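Local coordinates for tRNA (uracil(54)-C(5))-methyltransferase (Pyrococcus abyssi, PDB 2JJQ), which methylates carbon 5 of uridine 54 in tRNA, using S-adenosyl-L-methionine as the methyl donor and releasing S-adenosyl-L-homocysteine, at residues A[112-117]-A[404-409]; A[364-369]-A[393-398]; A[387-392]-A[416-421]. All blocks are in the same frame, centred on the assembly; numbering follows the deposited sequence.

Contact 1: residues A[112-117]-A[404-409]; sequences LGFEVE and DEIVAL
The edge of the large mixed sheet of the methyltransferase domain is built here, where strand 403-409 meets the chain that leaves helix 97-112 and runs into the outermost strand, 117-119; Glu117 and Ala408 make the direct polar link. Ala408 N donates to Glu117 O over 2.8 Å, with an N-H...O angle of 167°. On the other side of Glu117, its N lies 4.8 Å from Ile406 O, too far for a direct bond, and a water bridges the two: it accepts from Glu117 N at 2.8 Å and donates to Ile406 O at 2.6 Å.

The apolar half of the contact gathers round Ile406. Phe114 brings its ring edge to the methyl CG2 of Ile406, which lies in the ring plane 3.6 Å from CE2, while CB of Leu112 rests over one face of the ring, toward its rim. To reach there the ring is turned back between the backbone N and the carbonyl carbon of Phe114 (chi1 54°). The same CG2 meets CG2 of Val116 at 4.1 Å, the two side chains crossing at about a right angle, and CD1 of Ile406 reaches CD2 of Leu112 at 4.2 Å. Val116 CG1 turns instead to Ala408, 3.7 Å from its N, so that a beta-branched residue can serve two neighbours. Alanine keeps the strand slim where that methyl lies against it. Glu117, extended, runs alongside Val407 and points the same way, its CB and carboxylate both near the methyl CG1; the residue is exposed, as suits a charge.

Ile406 also packs on Phe392 of helix 389-398. The backbone bond and the water tie Glu117 to the strand, while Leu112, Phe114 and Val116 pack their apolar groups on Ile406 and Ala408.

Contact 2: residues A[364-369]-A[393-398]; sequences AGLHPR and ARDVKM
Residues 364-367 form the loop that leads into helix 368-377, and it passes the side of helix 389-398 with Leu366 and Asp395 closest, their CA atoms 6.8 Å apart, presenting first a carbonyl and then an amide to that helix.

Arg394 and Asp395, successive residues of the helix, take one each. NH2 of Arg394 donates to Ala364 O at 2.8 Å, nearly straight at the hydrogen (169°); Ala364 O lies in the guanidinium plane, while the donor NH2 stands tilted from the plane of the carbonyl. Asp395 OD2 accepts from Leu366 N at 2.9 Å, from above the carboxylate plane, and also bonds to Tyr384 OH. Its other oxygen, OD1, is gripped side-on by the guanidinium, with NE at 3.0 Å and NH2 at 2.8 Å, a salt bridge that fixes the rotation of both groups. A bend at chi3 (64°) folds the arginine back toward its neighbour, so that NH2 serves the aspartate and the loop together. One water joins Arg394 NH1 to Ala364 O; a second donates to Leu366 O and Asp395 OD1. The paired charge and the several donors suit a buried aspartate and probably favour its ionised form.

Gly365 passes close to both groups, its CA 3.5 Å from Asp395 OD2, and having no side chain leaves room for that approach. Leu366 sets CG against the same oxygen and packs on Tyr298, while His367 N-caps helix 368-377. A loop between the cofactor-binding Asp360 and that helix is thus held to helix 389-398 by an Arg-Asp pair, beside the S-adenosyl-L-methionine site of a class I-like methyltransferase fold.

Contact 3: residues A[387-392]-A[416-421]; sequences CNPETF and PHVELV
Glu419 reaches Cys387 through its own torsions: CG stands anti to the backbone N (chi1 -176°), and a bend at chi2 (90°) then turns the carboxylate back toward the cysteine, leaving OE1 of Glu419 3.2 Å from CB of Cys387. The thiol is placed separately, SG standing between the backbone N and the carbonyl carbon of Cys387 (chi1 68°). These are the predicted nucleophile and proton acceptor of the m5U methyltransferases, so the contact probably forms the heart of the catalytic site.

The backbones also meet: the C-H of Cys387 CA makes a bent contact with Val418 O, 3.1 Å from CA to O, and a water donates to Cys387 O at 2.8 Å while accepting from Val418 N at 2.7 Å.

Farther along, the contact is apolar. Leu420 CD1 nears CD2 of Phe392 at 3.9 Å, the side chains crossing at about a right angle, and also touches CB of Pro389 at 4.2 Å. Proline suits the first turn of a helix, where its missing N-H costs no bond. Asn388 O receives both Phe392 N and Thr391 OG1, steadying that turn.

Helix 389-398 starts just past the end of strand 381-386 and lies over strand 419-424, with Phe392 edge-to-face on Tyr384 and against Ile406 of strand 403-409. Away from the helix, Glu419 and Val421 touch Leu281 of helix 275-288.

Contacts 1 and 3 share one sheet: strands 403-409 and 419-424 are neighbours in it, joined by backbone bonds between Leu409 and Glu419 and between Val407 and Val421. Contacts 2 and 3 are buried, contact 3 being nearest the centre of the chain, whereas contact 1 at the sheet margin is only partly buried. Helix 389-398 belongs to contacts 2 and 3, its start meeting a strand and its later turns meeting a loop; Ala393 also touches Leu112 of contact 1. Chemistry follows place: strand bonding and aliphatic packing in contact 1, a salt-bridged Arg-Asp pair bonded to loop backbone in contact 2, and the predicted catalytic pair, with apolar packing of Leu420, in contact 3; waters bridge all three.

Contact 1: residues A[112-117]-A[404-409]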
ATOM      1  N   LEU A 112     -11.298 -17.908  -3.713  1.00 13.52           N
ATOM      2  CA  LEU A 112     -11.963 -18.239  -2.462  1.00 15.29           C
ATOM      3  C   LEU A 112     -13.113 -19.244  -2.638  1.00 15.55           C
ATOM      4  O   LEU A 112     -13.522 -19.846  -1.670  1.00 15.50           O
ATOM      5  CB  LEU A 112     -12.612 -16.993  -1.927  1.00 15.95           C
ATOM      6  CG  LEU A 112     -11.837 -16.086  -0.952  1.00 21.10           C
ATOM      7  CD1 LEU A 112     -10.420 -16.447  -0.757  1.00 22.65           C
ATOM      8  CD2 LEU A 112     -12.077 -14.604  -1.211  1.00 18.75           C
ATOM      9  N   GLY A 113     -13.711 -19.294  -3.827  1.00 15.44           N
ATOM     10  CA  GLY A 113     -14.797 -20.282  -4.068  1.00 14.26           C
ATOM     11  C   GLY A 113     -16.206 -19.747  -4.038  1.00 14.94           C
ATOM     12  O   GLY A 113     -17.166 -20.501  -4.233  1.00 13.79           O
ATOM     13  N   PHE A 114     -16.373 -18.442  -3.832  1.00 15.45           N
ATOM     14  CA  PHE A 114     -17.745 -17.866  -3.712  1.00 16.04           C
ATOM     15  C   PHE A 114     -17.690 -16.375  -3.936  1.00 17.21           C
ATOM     16  O   PHE A 114     -16.610 -15.792  -3.876  1.00 17.48           O
ATOM     17  CB  PHE A 114     -18.342 -18.160  -2.348  1.00 16.43           C
ATOM     18  CG  PHE A 114     -17.481 -17.736  -1.220  1.00 19.14           C
ATOM     19  CD1 PHE A 114     -16.569 -18.608  -0.658  1.00 17.45           C
ATOM     20  CD2 PHE A 114     -17.598 -16.463  -0.689  1.00 21.55           C
ATOM     21  CE1 PHE A 114     -15.763 -18.213   0.381  1.00 19.17           C
ATOM     22  CE2 PHE A 114     -16.771 -16.070   0.382  1.00 22.64           C
ATOM     23  CZ  PHE A 114     -15.876 -16.950   0.904  1.00 18.46           C
ATOM     24  N   GLU A 115     -18.837 -15.780  -4.213  1.00 17.16           N
ATOM     25  CA  GLU A 115     -18.950 -14.349  -4.497  1.00 18.71           C
ATOM     26  C   GLU A 115     -18.548 -13.501  -3.262  1.00 16.62           C
ATOM     27  O   GLU A 115     -19.047 -13.716  -2.131  1.00 17.41           O
ATOM     28  CB  GLU A 115     -20.401 -14.052  -4.872  1.00 20.29           C
ATOM     29  CG  GLU A 115     -20.603 -12.746  -5.607  1.00 29.13           C
ATOM     30  CD  GLU A 115     -20.186 -12.860  -7.066  1.00 37.16           C
ATOM     31  OE1 GLU A 115     -20.665 -13.812  -7.744  1.00 41.14           O
ATOM     32  OE2 GLU A 115     -19.386 -12.001  -7.539  1.00 40.88           O
ATOM     33  N   VAL A 116     -17.693 -12.521  -3.513  1.00 15.91           N
ATOM     34  CA  VAL A 116     -17.274 -11.545  -2.499  1.00 15.76           C
ATOM     35  C   VAL A 116     -17.533 -10.138  -3.026  1.00 15.25           C
ATOM     36  O   VAL A 116     -17.179  -9.824  -4.141  1.00 14.91           O
ATOM     37  CB  VAL A 116     -15.790 -11.738  -2.147  1.00 14.64           C
ATOM     38  CG1 VAL A 116     -15.394 -10.657  -1.131  1.00 16.66           C
ATOM     39  CG2 VAL A 116     -15.586 -13.193  -1.551  1.00 15.46           C
ATOM     40  N   GLU A 117     -18.239  -9.320  -2.255  1.00 15.20           N
ATOM     41  CA  GLU A 117     -18.474  -7.945  -2.666  1.00 15.72           C
ATOM     42  C   GLU A 117     -17.134  -7.197  -2.656  1.00 15.17           C
ATOM     43  O   GLU A 117     -16.267  -7.424  -1.767  1.00 15.88           O
ATOM     44  CB  GLU A 117     -19.471  -7.275  -1.718  1.00 16.83           C
ATOM     45  CG  GLU A 117     -19.560  -5.753  -1.889  1.00 21.22           C
ATOM     46  CD  GLU A 117     -20.399  -5.057  -0.800  1.00 31.51           C
ATOM     47  OE1 GLU A 117     -20.894  -5.730   0.143  1.00 31.93           O
ATOM     48  OE2 GLU A 117     -20.564  -3.802  -0.904  1.00 36.07           O
ATOM     49  N   ASP A 404     -17.724 -16.173   8.486  1.00 18.98           N
ATOM     50  CA  ASP A 404     -19.042 -15.732   8.864  1.00 20.49           C
ATOM     51  C   ASP A 404     -19.481 -14.590   7.933  1.00 19.57           C
ATOM     52  O   ASP A 404     -20.608 -14.580   7.414  1.00 19.79           O
ATOM     53  CB  ASP A 404     -18.995 -15.257  10.321  1.00 20.43           C
ATOM     54  CG  ASP A 404     -20.294 -14.643  10.774  1.00 25.47           C
ATOM     55  OD1 ASP A 404     -21.334 -15.138  10.294  1.00 32.48           O
ATOM     56  OD2 ASP A 404     -20.289 -13.722  11.643  1.00 28.52           O
ATOM     57  N   GLU A 405     -18.567 -13.649   7.702  1.00 18.05           N
ATOM     58  CA  GLU A 405     -18.820 -12.505   6.798  1.00 17.96           C
ATOM     59  C   GLU A 405     -17.502 -12.203   6.113  1.00 16.71           C
ATOM     60  O   GLU A 405     -16.462 -12.439   6.670  1.00 14.67           O
ATOM     61  CB  GLU A 405     -19.181 -11.248   7.555  1.00 19.07           C
ATOM     62  CG  GLU A 405     -20.612 -11.002   7.807  1.00 27.13           C
ATOM     63  CD  GLU A 405     -20.805  -9.704   8.551  1.00 31.75           C
ATOM     64  OE1 GLU A 405     -20.779  -8.619   7.919  1.00 35.03           O
ATOM     65  OE2 GLU A 405     -20.949  -9.781   9.785  1.00 36.32           O
ATOM     66  N   ILE A 406     -17.566 -11.678   4.899  1.00 15.39           N
ATOM     67  CA  ILE A 406     -16.334 -11.285   4.187  1.00 15.70           C
ATOM     68  C   ILE A 406     -16.652 -10.236   3.137  1.00 15.91           C
ATOM     69  O   ILE A 406     -17.702 -10.313   2.442  1.00 15.53           O
ATOM     70  CB  ILE A 406     -15.641 -12.519   3.528  1.00 15.29           C
ATOM     71  CG1 ILE A 406     -14.285 -12.155   2.933  1.00 17.97           C
ATOM     72  CG2 ILE A 406     -16.509 -13.113   2.431  1.00 18.81           C
ATOM     73  CD1 ILE A 406     -13.473 -13.440   2.582  1.00 19.21           C
ATOM     74  N   VAL A 407     -15.767  -9.246   3.012  1.00 16.55           N
ATOM     75  CA  VAL A 407     -15.894  -8.234   1.984  1.00 17.21           C
ATOM     76  C   VAL A 407     -14.480  -7.886   1.547  1.00 16.07           C
ATOM     77  O   VAL A 407     -13.556  -8.067   2.308  1.00 16.14           O
ATOM     78  CB  VAL A 407     -16.570  -6.983   2.571  1.00 17.77           C
ATOM     79  CG1 VAL A 407     -17.071  -6.110   1.478  1.00 22.69           C
ATOM     80  CG2 VAL A 407     -17.744  -7.418   3.391  1.00 22.54           C
ATOM     81  N   ALA A 408     -14.316  -7.444   0.305  1.00 14.44           N
ATOM     82  CA  ALA A 408     -13.047  -6.936  -0.203  1.00 14.38           C
ATOM     83  C   ALA A 408     -13.198  -5.445  -0.376  1.00 14.48           C
ATOM     84  O   ALA A 408     -14.281  -4.958  -0.711  1.00 16.32           O
ATOM     85  CB  ALA A 408     -12.712  -7.534  -1.574  1.00 14.07           C
ATOM     86  N   LEU A 409     -12.141  -4.720  -0.092  1.00 14.10           N
ATOM     87  CA  LEU A 409     -12.158  -3.239  -0.261  1.00 13.49           C
ATOM     88  C   LEU A 409     -11.106  -2.966  -1.315  1.00 13.99           C
ATOM     89  O   LEU A 409      -9.994  -3.524  -1.254  1.00 15.93           O
ATOM     90  CB  LEU A 409     -11.830  -2.496   1.023  1.00 14.44           C
ATOM     91  CG  LEU A 409     -12.937  -2.620   2.071  1.00 16.25           C
ATOM     92  CD1 LEU A 409     -12.593  -3.878   2.816  1.00 21.38           C
ATOM     93  CD2 LEU A 409     -12.858  -1.410   3.018  1.00 23.19           C
TER
HETATM   94  O   HOH W   1     -19.146 -10.073   0.322  1.00 16.91           O

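Contact 2: residues A[364-369]-A[393-398]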
ATOM      1  N   ALA A 364       3.943 -13.784   4.441  1.00 21.61           N
ATOM      2  CA  ALA A 364       4.094 -15.187   4.859  1.00 20.82           C
ATOM      3  C   ALA A 364       2.808 -15.771   5.452  1.00 20.58           C
ATOM      4  O   ALA A 364       2.682 -17.008   5.594  1.00 21.43           O
ATOM      5  CB  ALA A 364       5.227 -15.316   5.876  1.00 22.02           C
ATOM      6  N   GLY A 365       1.877 -14.898   5.835  1.00 18.25           N
ATOM      7  CA  GLY A 365       0.652 -15.353   6.468  1.00 17.72           C
ATOM      8  C   GLY A 365       0.868 -15.605   7.945  1.00 16.31           C
ATOM      9  O   GLY A 365       1.891 -15.233   8.497  1.00 17.39           O
ATOM     10  N   LEU A 366      -0.083 -16.261   8.594  1.00 16.14           N
ATOM     11  CA  LEU A 366      -0.016 -16.491  10.028  1.00 15.57           C
ATOM     12  C   LEU A 366       1.017 -17.573  10.368  1.00 17.51           C
ATOM     13  O   LEU A 366       0.982 -18.646   9.783  1.00 19.49           O
ATOM     14  CB  LEU A 366      -1.372 -17.004  10.523  1.00 16.20           C
ATOM     15  CG  LEU A 366      -2.580 -16.069  10.275  1.00 14.25           C
ATOM     16  CD1 LEU A 366      -3.789 -16.772  10.833  1.00 19.32           C
ATOM     17  CD2 LEU A 366      -2.350 -14.750  11.009  1.00 15.96           C
ATOM     18  N   HIS A 367       1.920 -17.314  11.303  1.00 18.17           N
ATOM     19  CA  HIS A 367       2.819 -18.389  11.758  1.00 20.07           C
ATOM     20  C   HIS A 367       2.002 -19.607  12.209  1.00 20.82           C
ATOM     21  O   HIS A 367       1.019 -19.462  12.936  1.00 20.04           O
ATOM     22  CB  HIS A 367       3.636 -17.945  12.949  1.00 20.09           C
ATOM     23  CG  HIS A 367       4.810 -18.836  13.223  1.00 23.42           C
ATOM     24  ND1 HIS A 367       4.677 -20.100  13.751  1.00 26.49           N
ATOM     25  CD2 HIS A 367       6.136 -18.651  13.021  1.00 26.59           C
ATOM     26  CE1 HIS A 367       5.870 -20.651  13.882  1.00 28.27           C
ATOM     27  NE2 HIS A 367       6.773 -19.803  13.423  1.00 26.70           N
ATOM     28  N   PRO A 368       2.419 -20.829  11.801  1.00 21.25           N
ATOM     29  CA  PRO A 368       1.747 -22.063  12.277  1.00 21.60           C
ATOM     30  C   PRO A 368       1.504 -22.148  13.783  1.00 20.35           C
ATOM     31  O   PRO A 368       0.444 -22.645  14.211  1.00 21.71           O
ATOM     32  CB  PRO A 368       2.710 -23.168  11.794  1.00 22.79           C
ATOM     33  CG  PRO A 368       3.204 -22.599  10.445  1.00 21.51           C
ATOM     34  CD  PRO A 368       3.457 -21.125  10.789  1.00 22.05           C
ATOM     35  N   ARG A 369       2.445 -21.680  14.590  1.00 20.49           N
ATOM     36  CA  ARG A 369       2.277 -21.675  16.050  1.00 21.54           C
ATOM     37  C   ARG A 369       1.125 -20.772  16.505  1.00 20.69           C
ATOM     38  O   ARG A 369       0.430 -21.060  17.465  1.00 21.24           O
ATOM     39  CB  ARG A 369       3.561 -21.258  16.780  1.00 22.22           C
ATOM     40  CG  ARG A 369       4.605 -22.378  16.819  1.00 30.56           C
ATOM     41  CD  ARG A 369       5.942 -21.974  17.441  1.00 37.79           C
ATOM     42  NE  ARG A 369       6.808 -23.152  17.534  1.00 44.59           N
ATOM     43  CZ  ARG A 369       8.121 -23.108  17.758  1.00 49.66           C
ATOM     44  NH1 ARG A 369       8.737 -21.929  17.900  1.00 49.35           N
ATOM     45  NH2 ARG A 369       8.822 -24.246  17.836  1.00 50.16           N
ATOM     46  N   ALA A 393      -6.724 -17.780   2.043  1.00 16.37           N
ATOM     47  CA  ALA A 393      -7.479 -19.020   1.785  1.00 16.90           C
ATOM     48  C   ALA A 393      -6.795 -20.216   2.431  1.00 16.97           C
ATOM     49  O   ALA A 393      -7.467 -21.097   2.984  1.00 16.91           O
ATOM     50  CB  ALA A 393      -7.647 -19.249   0.265  1.00 16.49           C
ATOM     51  N   ARG A 394      -5.465 -20.243   2.315  1.00 16.79           N
ATOM     52  CA  ARG A 394      -4.604 -21.262   2.923  1.00 18.25           C
ATOM     53  C   ARG A 394      -4.756 -21.292   4.426  1.00 19.06           C
ATOM     54  O   ARG A 394      -4.989 -22.353   5.024  1.00 18.29           O
ATOM     55  CB  ARG A 394      -3.149 -20.980   2.581  1.00 17.79           C
ATOM     56  CG  ARG A 394      -2.158 -22.095   3.114  1.00 19.38           C
ATOM     57  CD  ARG A 394      -0.741 -21.577   3.258  1.00 19.78           C
ATOM     58  NE  ARG A 394      -0.610 -20.511   4.272  1.00 21.28           N
ATOM     59  CZ  ARG A 394       0.497 -19.772   4.443  1.00 23.38           C
ATOM     60  NH1 ARG A 394       1.563 -19.976   3.651  1.00 24.38           N
ATOM     61  NH2 ARG A 394       0.539 -18.821   5.391  1.00 23.14           N
ATOM     62  N   ASP A 395      -4.607 -20.121   5.060  1.00 18.02           N
ATOM     63  CA  ASP A 395      -4.640 -20.045   6.513  1.00 17.74           C
ATOM     64  C   ASP A 395      -6.042 -20.380   7.037  1.00 18.58           C
ATOM     65  O   ASP A 395      -6.163 -20.988   8.082  1.00 18.86           O
ATOM     66  CB  ASP A 395      -4.244 -18.625   6.995  1.00 17.63           C
ATOM     67  CG  ASP A 395      -2.764 -18.321   6.854  1.00 18.69           C
ATOM     68  OD1 ASP A 395      -1.956 -19.252   6.591  1.00 18.64           O
ATOM     69  OD2 ASP A 395      -2.384 -17.107   6.973  1.00 15.87           O
ATOM     70  N   VAL A 396      -7.099 -19.979   6.335  1.00 19.21           N
ATOM     71  CA  VAL A 396      -8.438 -20.192   6.885  1.00 21.55           C
ATOM     72  C   VAL A 396      -8.745 -21.714   6.981  1.00 22.19           C
ATOM     73  O   VAL A 396      -9.393 -22.155   7.933  1.00 21.68           O
ATOM     74  CB  VAL A 396      -9.541 -19.365   6.161  1.00 22.43           C
ATOM     75  CG1 VAL A 396     -10.954 -19.760   6.672  1.00 24.97           C
ATOM     76  CG2 VAL A 396      -9.346 -17.901   6.448  1.00 24.93           C
ATOM     77  N   LYS A 397      -8.240 -22.495   6.031  1.00 22.26           N
ATOM     78  CA  LYS A 397      -8.377 -23.969   6.077  1.00 24.86           C
ATOM     79  C   LYS A 397      -7.738 -24.569   7.316  1.00 25.39           C
ATOM     80  O   LYS A 397      -8.259 -25.543   7.872  1.00 26.56           O
ATOM     81  CB  LYS A 397      -7.744 -24.629   4.836  1.00 24.19           C
ATOM     82  CG  LYS A 397      -8.536 -24.453   3.574  1.00 27.74           C
ATOM     83  CD  LYS A 397      -7.807 -25.070   2.358  1.00 31.78           C
ATOM     84  CE  LYS A 397      -7.270 -23.980   1.461  1.00 33.13           C
ATOM     85  NZ  LYS A 397      -7.156 -24.457   0.047  1.00 36.44           N
ATOM     86  N   MET A 398      -6.611 -23.996   7.736  1.00 24.73           N
ATOM     87  CA  MET A 398      -5.914 -24.466   8.927  1.00 25.08           C
ATOM     88  C   MET A 398      -6.632 -24.053  10.218  1.00 24.35           C
ATOM     89  O   MET A 398      -6.490 -24.707  11.244  1.00 24.39           O
ATOM     90  CB  MET A 398      -4.485 -23.946   8.966  1.00 25.49           C
ATOM     91  CG  MET A 398      -3.735 -24.056   7.654  1.00 30.28           C
ATOM     92  SD  MET A 398      -2.182 -23.141   7.697  1.00 47.00           S
ATOM     93  CE  MET A 398      -1.353 -23.779   6.231  1.00 44.12           C
TER
HETATM   94  O   HOH W   2       4.032 -18.920   4.191  1.00 33.64           O
HETATM   95  O   HOH W   3       0.038 -20.730   8.038  1.00 32.66           O

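Contact 3: residues A[387-392]-A[416-421]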
ATOM      1  N   CYS A 387      -4.230  -8.569   2.009  1.00 15.56           N
ATOM      2  CA  CYS A 387      -4.262  -8.255   0.553  1.00 16.57           C
ATOM      3  C   CYS A 387      -3.658  -9.433  -0.268  1.00 17.38           C
ATOM      4  O   CYS A 387      -3.356  -9.282  -1.442  1.00 16.46           O
ATOM      5  CB  CYS A 387      -3.539  -6.923   0.228  1.00 18.82           C
ATOM      6  SG  CYS A 387      -1.815  -7.043   0.485  1.00 28.75           S
ATOM      7  N   ASN A 388      -3.549 -10.611   0.353  1.00 16.59           N
ATOM      8  CA  ASN A 388      -3.065 -11.811  -0.346  1.00 17.28           C
ATOM      9  C   ASN A 388      -4.139 -12.899  -0.252  1.00 16.95           C
ATOM     10  O   ASN A 388      -4.082 -13.744   0.634  1.00 15.39           O
ATOM     11  CB  ASN A 388      -1.763 -12.286   0.325  1.00 18.51           C
ATOM     12  CG  ASN A 388      -0.645 -11.195   0.314  1.00 21.85           C
ATOM     13  OD1 ASN A 388      -0.161 -10.812  -0.750  1.00 25.85           O
ATOM     14  ND2 ASN A 388      -0.239 -10.710   1.514  1.00 24.12           N
ATOM     15  N   PRO A 389      -5.117 -12.877  -1.163  1.00 17.92           N
ATOM     16  CA  PRO A 389      -6.234 -13.826  -1.098  1.00 18.89           C
ATOM     17  C   PRO A 389      -5.812 -15.312  -0.988  1.00 18.26           C
ATOM     18  O   PRO A 389      -6.459 -16.085  -0.280  1.00 17.72           O
ATOM     19  CB  PRO A 389      -6.951 -13.577  -2.424  1.00 19.64           C
ATOM     20  CG  PRO A 389      -6.765 -12.066  -2.645  1.00 18.98           C
ATOM     21  CD  PRO A 389      -5.332 -11.847  -2.207  1.00 17.68           C
ATOM     22  N   GLU A 390      -4.781 -15.716  -1.731  1.00 17.29           N
ATOM     23  CA  GLU A 390      -4.378 -17.097  -1.694  1.00 18.43           C
ATOM     24  C   GLU A 390      -3.822 -17.510  -0.339  1.00 17.90           C
ATOM     25  O   GLU A 390      -4.063 -18.635   0.095  1.00 17.48           O
ATOM     26  CB  GLU A 390      -3.388 -17.393  -2.844  1.00 20.30           C
ATOM     27  CG  GLU A 390      -4.083 -17.316  -4.194  1.00 24.18           C
ATOM     28  CD  GLU A 390      -3.220 -17.778  -5.366  1.00 35.28           C
ATOM     29  OE1 GLU A 390      -1.962 -17.741  -5.270  1.00 36.56           O
ATOM     30  OE2 GLU A 390      -3.832 -18.149  -6.401  1.00 39.48           O
ATOM     31  N   THR A 391      -3.058 -16.623   0.304  1.00 17.14           N
ATOM     32  CA  THR A 391      -2.540 -16.910   1.657  1.00 18.11           C
ATOM     33  C   THR A 391      -3.670 -16.919   2.680  1.00 17.33           C
ATOM     34  O   THR A 391      -3.704 -17.790   3.550  1.00 15.47           O
ATOM     35  CB  THR A 391      -1.420 -15.939   2.095  1.00 19.01           C
ATOM     36  OG1 THR A 391      -2.002 -14.672   2.403  1.00 28.04           O
ATOM     37  CG2 THR A 391      -0.542 -15.701   0.964  1.00 16.09           C
ATOM     38  N   PHE A 392      -4.602 -15.967   2.566  1.00 16.22           N
ATOM     39  CA  PHE A 392      -5.792 -15.991   3.411  1.00 16.64           C
ATOM     40  C   PHE A 392      -6.509 -17.350   3.281  1.00 16.15           C
ATOM     41  O   PHE A 392      -6.885 -17.983   4.272  1.00 16.34           O
ATOM     42  CB  PHE A 392      -6.765 -14.900   2.995  1.00 16.68           C
ATOM     43  CG  PHE A 392      -8.107 -15.064   3.617  1.00 16.69           C
ATOM     44  CD1 PHE A 392      -8.270 -14.832   4.999  1.00 18.28           C
ATOM     45  CD2 PHE A 392      -9.209 -15.464   2.858  1.00 18.93           C
ATOM     46  CE1 PHE A 392      -9.548 -14.992   5.585  1.00 21.12           C
ATOM     47  CE2 PHE A 392     -10.430 -15.635   3.426  1.00 20.65           C
ATOM     48  CZ  PHE A 392     -10.623 -15.391   4.789  1.00 21.70           C
ATOM     49  N   PRO A 416      -4.025  -4.977  -9.801  1.00 15.91           N
ATOM     50  CA  PRO A 416      -4.845  -6.169  -9.584  1.00 17.00           C
ATOM     51  C   PRO A 416      -5.133  -6.520  -8.119  1.00 17.64           C
ATOM     52  O   PRO A 416      -5.812  -7.505  -7.850  1.00 18.38           O
ATOM     53  CB  PRO A 416      -4.019  -7.306 -10.224  1.00 15.69           C
ATOM     54  CG  PRO A 416      -2.792  -6.707 -10.738  1.00 18.49           C
ATOM     55  CD  PRO A 416      -2.657  -5.296 -10.247  1.00 16.19           C
ATOM     56  N   HIS A 417      -4.621  -5.721  -7.180  1.00 17.82           N
ATOM     57  CA  HIS A 417      -4.648  -6.094  -5.776  1.00 19.56           C
ATOM     58  C   HIS A 417      -5.898  -5.648  -5.069  1.00 20.08           C
ATOM     59  O   HIS A 417      -6.501  -4.619  -5.397  1.00 19.85           O
ATOM     60  CB  HIS A 417      -3.440  -5.499  -5.051  1.00 18.68           C
ATOM     61  CG  HIS A 417      -2.147  -5.791  -5.729  1.00 22.35           C
ATOM     62  ND1 HIS A 417      -1.739  -7.073  -6.018  1.00 24.59           N
ATOM     63  CD2 HIS A 417      -1.197  -4.970  -6.231  1.00 22.29           C
ATOM     64  CE1 HIS A 417      -0.572  -7.030  -6.633  1.00 25.93           C
ATOM     65  NE2 HIS A 417      -0.215  -5.768  -6.759  1.00 28.54           N
ATOM     66  N   VAL A 418      -6.296  -6.429  -4.078  1.00 20.26           N
ATOM     67  CA  VAL A 418      -7.458  -6.047  -3.302  1.00 21.17           C
ATOM     68  C   VAL A 418      -7.164  -6.334  -1.822  1.00 20.63           C
ATOM     69  O   VAL A 418      -6.252  -7.135  -1.545  1.00 21.58           O
ATOM     70  CB  VAL A 418      -8.692  -6.812  -3.827  1.00 23.05           C
ATOM     71  CG1 VAL A 418      -8.843  -8.135  -3.061  1.00 24.16           C
ATOM     72  CG2 VAL A 418      -9.911  -5.972  -3.687  1.00 24.34           C
ATOM     73  N   GLU A 419      -7.881  -5.679  -0.909  1.00 19.52           N
ATOM     74  CA  GLU A 419      -7.796  -5.919   0.534  1.00 19.67           C
ATOM     75  C   GLU A 419      -9.025  -6.660   1.058  1.00 19.43           C
ATOM     76  O   GLU A 419     -10.121  -6.125   1.043  1.00 22.63           O
ATOM     77  CB  GLU A 419      -7.699  -4.606   1.276  1.00 21.14           C
ATOM     78  CG  GLU A 419      -7.522  -4.766   2.775  1.00 25.79           C
ATOM     79  CD  GLU A 419      -6.058  -4.824   3.177  1.00 34.25           C
ATOM     80  OE1 GLU A 419      -5.233  -5.200   2.323  1.00 38.95           O
ATOM     81  OE2 GLU A 419      -5.736  -4.430   4.323  1.00 36.33           O
ATOM     82  N   LEU A 420      -8.863  -7.848   1.596  1.00 16.73           N
ATOM     83  CA  LEU A 420     -10.039  -8.606   2.065  1.00 17.02           C
ATOM     84  C   LEU A 420     -10.167  -8.361   3.555  1.00 15.84           C
ATOM     85  O   LEU A 420      -9.151  -8.185   4.247  1.00 15.40           O
ATOM     86  CB  LEU A 420      -9.775 -10.091   1.904  1.00 18.01           C
ATOM     87  CG  LEU A 420      -9.922 -10.727   0.561  1.00 22.42           C
ATOM     88  CD1 LEU A 420      -9.284 -12.144   0.772  1.00 23.29           C
ATOM     89  CD2 LEU A 420     -11.437 -10.843   0.339  1.00 23.84           C
ATOM     90  N   VAL A 421     -11.400  -8.422   4.081  1.00 13.97           N
ATOM     91  CA  VAL A 421     -11.593  -8.322   5.528  1.00 13.13           C
ATOM     92  C   VAL A 421     -12.594  -9.427   5.807  1.00 13.57           C
ATOM     93  O   VAL A 421     -13.738  -9.387   5.313  1.00 14.39           O
ATOM     94  CB  VAL A 421     -12.152  -6.929   5.990  1.00 13.69           C
ATOM     95  CG1 VAL A 421     -12.304  -6.895   7.509  1.00 12.26           C
ATOM     96  CG2 VAL A 421     -11.273  -5.763   5.482  1.00 14.51           C
TER
HETATM   97  O   HOH W   4      -4.886  -8.742  -3.703  1.00 23.07           O